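Local coordinates for alanine racemase, biosynthetic (Pseudomonas aeruginosa PAO1, PDB 6A2F), which belongs to the alanine racemase family, pairing an N-terminal TIM-barrel-type domain with a C-terminal domain rich in beta strands, at residues A[6-18]-A[40-54]. Numbering follows the deposited sequence.
Sequences ATVDLSAIRHNYA and HGAREVVTALHDDAD
The carboxylate oxygen OD2 of D52 is gripped by R14 NE, which donates to it over 2.7 Å in a nearly straight bond, and by a water that bridges it to R14 O. R14 NH2 meets the other oxygen, D52 OD1, at 2.7 Å, completing a side-on, two-nitrogen salt bridge. Both oxygens lie close to the guanidinium plane, yet the two flat groups are turned 40° apart, and NE approaches OD2 from above the carboxylate plane. A bend at chi3 swings the guanidinium toward D52 and leaves A48 O over one of its faces, without a hydrogen bond.

Next to this salt bridge, near the surface where R14 is exposed, helix 10-18 crosses helix 42-48 at -54°, with 9.6 Å between axes. Both belong to the TIM-barrel-type N-terminal domain, and Y17 and L49 both reach A31 of strand 28-32. L10 CB rests on A48 CB at 4.0 Å, its CD2 lying against the backbone of E44. Deeper in, I13 splits its branches, CD1 to V45 CG2 (3.8 Å) and CG2 to L49 CD1, crossing both side chains at about right angles.

Y17 swings its ring away from its own backbone N (chi1 -178°) and past L49 CD2 to the backbone of A53 and D54. There D54 N donates almost straight to Y17 OH (3.0 Å), a hydroxyl also hydrogen-bonded to A29 O, while D54 OD2 accepts a hydrogen bond from A29 N and forms a salt bridge with K21 NZ.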
loop_
_atom_site.group_PDB
_atom_site.type_symbol
_atom_site.label_atom_id
_atom_site.label_comp_id
_atom_site.label_asym_id
_atom_site.label_seq_id
_atom_site.Cartn_x
_atom_site.Cartn_y
_atom_site.Cartn_z
ATOM N N ALA A 6 -9.038 10.044 -5.088
ATOM C CA ALA A 6 -9.185 10.195 -3.647
ATOM C C ALA A 6 -9.487 11.663 -3.327
ATOM O O ALA A 6 -8.607 12.524 -3.400
ATOM C CB ALA A 6 -7.934 9.719 -2.922
ATOM N N THR A 7 -10.744 11.943 -3.000
ATOM C CA THR A 7 -11.169 13.288 -2.643
ATOM C C THR A 7 -10.996 13.474 -1.141
ATOM O O THR A 7 -11.544 12.705 -0.339
ATOM C CB THR A 7 -12.629 13.548 -3.078
ATOM O OG1 THR A 7 -12.726 13.398 -4.498
ATOM C CG2 THR A 7 -13.087 14.955 -2.696
ATOM N N VAL A 8 -10.217 14.489 -0.778
ATOM C CA VAL A 8 -9.914 14.780 0.616
ATOM C C VAL A 8 -10.636 16.053 1.065
ATOM O O VAL A 8 -10.485 17.125 0.458
ATOM C CB VAL A 8 -8.392 14.904 0.855
ATOM C CG1 VAL A 8 -8.087 15.147 2.327
ATOM C CG2 VAL A 8 -7.664 13.661 0.367
ATOM N N ASP A 9 -11.432 15.918 2.124
ATOM C CA ASP A 9 -12.128 17.050 2.727
ATOM C C ASP A 9 -11.274 17.651 3.843
ATOM O O ASP A 9 -11.272 17.159 4.979
ATOM C CB ASP A 9 -13.504 16.620 3.253
ATOM C CG ASP A 9 -14.350 17.796 3.728
ATOM O OD1 ASP A 9 -13.822 18.922 3.857
ATOM O OD2 ASP A 9 -15.554 17.594 3.972
ATOM N N LEU A 10 -10.560 18.723 3.509
ATOM C CA LEU A 10 -9.647 19.378 4.445
ATOM C C LEU A 10 -10.362 20.036 5.626
ATOM O O LEU A 10 -9.846 20.048 6.742
ATOM C CB LEU A 10 -8.750 20.386 3.724
ATOM C CG LEU A 10 -7.716 19.823 2.736
ATOM C CD1 LEU A 10 -7.103 20.942 1.908
ATOM C CD2 LEU A 10 -6.629 19.008 3.430
ATOM N N SER A 11 -11.558 20.562 5.385
ATOM C CA SER A 11 -12.321 21.219 6.446
ATOM C C SER A 11 -12.958 20.213 7.417
ATOM O O SER A 11 -13.296 20.571 8.550
ATOM C CB SER A 11 -13.363 22.176 5.860
ATOM O OG SER A 11 -14.449 21.454 5.327
ATOM N N ALA A 12 -13.111 18.962 6.983
ATOM C CA ALA A 12 -13.470 17.881 7.905
ATOM C C ALA A 12 -12.324 17.601 8.890
ATOM O O ALA A 12 -12.562 17.328 10.068
ATOM C CB ALA A 12 -13.854 16.621 7.146
ATOM N N ILE A 13 -11.086 17.675 8.399
ATOM C CA ILE A 13 -9.898 17.504 9.241
ATOM C C ILE A 13 -9.808 18.635 10.271
ATOM O O ILE A 13 -9.526 18.384 11.447
ATOM C CB ILE A 13 -8.606 17.398 8.396
ATOM C CG1 ILE A 13 -8.621 16.100 7.580
ATOM C CG2 ILE A 13 -7.359 17.463 9.277
ATOM C CD1 ILE A 13 -7.607 16.038 6.457
ATOM N N ARG A 14 -10.063 19.869 9.832
ATOM C CA ARG A 14 -10.126 21.020 10.742
ATOM C C ARG A 14 -11.182 20.798 11.829
ATOM O O ARG A 14 -10.926 21.053 13.004
ATOM C CB ARG A 14 -10.413 22.325 9.983
ATOM C CG ARG A 14 -9.306 22.764 9.033
ATOM C CD ARG A 14 -9.544 24.166 8.489
ATOM N NE ARG A 14 -9.181 25.197 9.455
ATOM C CZ ARG A 14 -9.283 26.509 9.247
ATOM N NH1 ARG A 14 -9.749 26.978 8.096
ATOM N NH2 ARG A 14 -8.921 27.360 10.198
ATOM N N HIS A 15 -12.355 20.315 11.421
ATOM C CA HIS A 15 -13.449 19.980 12.340
ATOM C C HIS A 15 -13.035 18.920 13.369
ATOM O O HIS A 15 -13.241 19.106 14.571
ATOM C CB HIS A 15 -14.687 19.514 11.556
ATOM C CG HIS A 15 -15.850 19.138 12.423
ATOM N ND1 HIS A 15 -15.989 17.884 12.981
ATOM C CD2 HIS A 15 -16.929 19.851 12.827
ATOM C CE1 HIS A 15 -17.099 17.844 13.696
ATOM N NE2 HIS A 15 -17.687 19.024 13.618
ATOM N N ASN A 16 -12.449 17.824 12.893
ATOM C CA ASN A 16 -12.058 16.724 13.767
ATOM C C ASN A 16 -10.952 17.133 14.733
ATOM O O ASN A 16 -10.920 16.671 15.878
ATOM C CB ASN A 16 -11.623 15.509 12.954
ATOM C CG ASN A 16 -12.736 14.949 12.091
ATOM O OD1 ASN A 16 -13.925 15.101 12.390
ATOM N ND2 ASN A 16 -12.353 14.290 11.006
ATOM N N TYR A 17 -10.054 18.005 14.273
ATOM C CA TYR A 17 -8.996 18.542 15.125
ATOM C C TYR A 17 -9.548 19.394 16.273
ATOM O O TYR A 17 -9.099 19.266 17.413
ATOM C CB TYR A 17 -7.970 19.339 14.316
ATOM C CG TYR A 17 -6.849 19.863 15.182
ATOM C CD1 TYR A 17 -5.839 19.014 15.633
ATOM C CD2 TYR A 17 -6.815 21.199 15.578
ATOM C CE1 TYR A 17 -4.820 19.478 16.445
ATOM C CE2 TYR A 17 -5.796 21.673 16.388
ATOM C CZ TYR A 17 -4.801 20.808 16.821
ATOM O OH TYR A 17 -3.783 21.268 17.627
ATOM N N ALA A 18 -10.515 20.261 15.965
ATOM C CA ALA A 18 -11.150 21.111 16.968
ATOM C C ALA A 18 -11.921 20.266 17.982
ATOM O O ALA A 18 -11.998 20.609 19.163
ATOM C CB ALA A 18 -12.070 22.121 16.304
ATOM N N HIS A 40 -3.420 11.253 3.316
ATOM C CA HIS A 40 -4.262 12.381 2.915
ATOM C C HIS A 40 -3.482 13.526 2.256
ATOM O O HIS A 40 -4.081 14.433 1.663
ATOM C CB HIS A 40 -5.080 12.887 4.104
ATOM C CG HIS A 40 -6.054 11.881 4.635
ATOM N ND1 HIS A 40 -5.669 10.811 5.413
ATOM C CD2 HIS A 40 -7.397 11.773 4.487
ATOM C CE1 HIS A 40 -6.731 10.090 5.726
ATOM N NE2 HIS A 40 -7.793 10.653 5.177
ATOM N N GLY A 41 -2.152 13.469 2.352
ATOM C CA GLY A 41 -1.277 14.495 1.790
ATOM C C GLY A 41 -0.820 15.471 2.855
ATOM O O GLY A 41 -1.569 16.374 3.233
ATOM N N ALA A 42 0.412 15.294 3.335
ATOM C CA ALA A 42 0.958 16.124 4.417
ATOM C C ALA A 42 0.946 17.614 4.079
ATOM O O ALA A 42 0.561 18.439 4.905
ATOM C CB ALA A 42 2.363 15.673 4.790
ATOM N N ARG A 43 1.352 17.941 2.857
ATOM C CA ARG A 43 1.417 19.324 2.393
ATOM C C ARG A 43 0.067 20.049 2.542
ATOM O O ARG A 43 0.002 21.146 3.099
ATOM C CB ARG A 43 1.940 19.351 0.951
ATOM C CG ARG A 43 2.056 20.720 0.299
ATOM C CD ARG A 43 2.864 20.610 -0.993
ATOM N NE ARG A 43 2.116 21.093 -2.157
ATOM C CZ ARG A 43 1.535 20.307 -3.070
ATOM N NH1 ARG A 43 0.878 20.851 -4.090
ATOM N NH2 ARG A 43 1.616 18.980 -2.983
ATOM N N GLU A 44 -1.005 19.411 2.080
ATOM C CA GLU A 44 -2.344 20.006 2.140
ATOM C C GLU A 44 -2.957 19.984 3.547
ATOM O O GLU A 44 -3.620 20.944 3.956
ATOM C CB GLU A 44 -3.283 19.344 1.127
ATOM C CG GLU A 44 -2.970 19.660 -0.332
ATOM C CD GLU A 44 -1.918 18.743 -0.957
ATOM O OE1 GLU A 44 -1.453 17.773 -0.301
ATOM O OE2 GLU A 44 -1.554 18.993 -2.130
ATOM N N VAL A 45 -2.729 18.901 4.286
ATOM C CA VAL A 45 -3.233 18.786 5.657
ATOM C C VAL A 45 -2.588 19.811 6.606
ATOM O O VAL A 45 -3.290 20.468 7.386
ATOM C CB VAL A 45 -3.094 17.344 6.195
ATOM C CG1 VAL A 45 -3.397 17.281 7.687
ATOM C CG2 VAL A 45 -4.014 16.404 5.424
ATOM N N VAL A 46 -1.265 19.949 6.525
ATOM C CA VAL A 46 -0.526 20.938 7.317
ATOM C C VAL A 46 -0.947 22.368 6.954
ATOM O O VAL A 46 -1.089 23.216 7.834
ATOM C CB VAL A 46 1.007 20.761 7.183
ATOM C CG1 VAL A 46 1.760 21.915 7.824
ATOM C CG2 VAL A 46 1.449 19.449 7.814
ATOM N N THR A 47 -1.168 22.624 5.664
ATOM C CA THR A 47 -1.648 23.928 5.190
ATOM C C THR A 47 -3.030 24.269 5.769
ATOM O O THR A 47 -3.271 25.401 6.184
ATOM C CB THR A 47 -1.663 23.989 3.646
ATOM O OG1 THR A 47 -0.335 23.777 3.156
ATOM C CG2 THR A 47 -2.178 25.337 3.133
ATOM N N ALA A 48 -3.923 23.281 5.805
ATOM C CA ALA A 48 -5.243 23.460 6.393
ATOM C C ALA A 48 -5.171 23.684 7.911
ATOM O O ALA A 48 -5.956 24.464 8.457
ATOM C CB ALA A 48 -6.129 22.271 6.064
ATOM N N LEU A 49 -4.227 23.010 8.577
ATOM C CA LEU A 49 -4.026 23.130 10.029
ATOM C C LEU A 49 -2.845 24.049 10.391
ATOM O O LEU A 49 -2.299 23.973 11.500
ATOM C CB LEU A 49 -3.831 21.744 10.666
ATOM C CG LEU A 49 -4.963 20.707 10.592
ATOM C CD1 LEU A 49 -4.451 19.332 11.002
ATOM C CD2 LEU A 49 -6.178 21.106 11.427
ATOM N N HIS A 50 -2.467 24.918 9.452
ATOM C CA HIS A 50 -1.314 25.812 9.607
ATOM C C HIS A 50 -1.421 26.701 10.849
ATOM O O HIS A 50 -0.448 26.862 11.586
ATOM C CB HIS A 50 -1.145 26.668 8.349
ATOM C CG HIS A 50 0.093 27.507 8.347
ATOM N ND1 HIS A 50 1.204 27.195 7.590
ATOM C CD2 HIS A 50 0.399 28.647 9.010
ATOM C CE1 HIS A 50 2.140 28.107 7.790
ATOM N NE2 HIS A 50 1.676 28.996 8.648
ATOM N N ASP A 51 -2.607 27.262 11.075
ATOM C CA ASP A 51 -2.854 28.148 12.211
ATOM C C ASP A 51 -3.658 27.468 13.312
ATOM O O ASP A 51 -3.497 27.791 14.485
ATOM C CB ASP A 51 -3.559 29.423 11.748
ATOM C CG ASP A 51 -2.848 30.094 10.582
ATOM O OD1 ASP A 51 -1.624 30.338 10.691
ATOM O OD2 ASP A 51 -3.508 30.372 9.553
ATOM N N ASP A 52 -4.521 26.529 12.928
ATOM C CA ASP A 52 -5.359 25.788 13.876
ATOM C C ASP A 52 -4.541 24.974 14.874
ATOM O O ASP A 52 -4.862 24.946 16.063
ATOM C CB ASP A 52 -6.315 24.840 13.141
ATOM C CG ASP A 52 -7.499 25.554 12.511
ATOM O OD1 ASP A 52 -7.530 26.805 12.484
ATOM O OD2 ASP A 52 -8.409 24.849 12.027
ATOM N N ALA A 53 -3.497 24.309 14.378
ATOM C CA ALA A 53 -2.755 23.328 15.167
ATOM C C ALA A 53 -1.794 23.971 16.162
ATOM O O ALA A 53 -1.109 24.942 15.844
ATOM C CB ALA A 53 -2.012 22.362 14.257
ATOM N N ASP A 54 -1.752 23.413 17.367
ATOM C CA ASP A 54 -0.812 23.860 18.389
ATOM C C ASP A 54 0.598 23.398 18.045
ATOM O O ASP A 54 1.572 24.023 18.439
ATOM C CB ASP A 54 -1.223 23.333 19.766
ATOM C CG ASP A 54 -2.655 23.690 20.127
ATOM O OD1 ASP A 54 -3.106 24.803 19.773
ATOM O OD2 ASP A 54 -3.330 22.854 20.766
HETATM O O HOH W 1 -9.338 23.085 13.741
#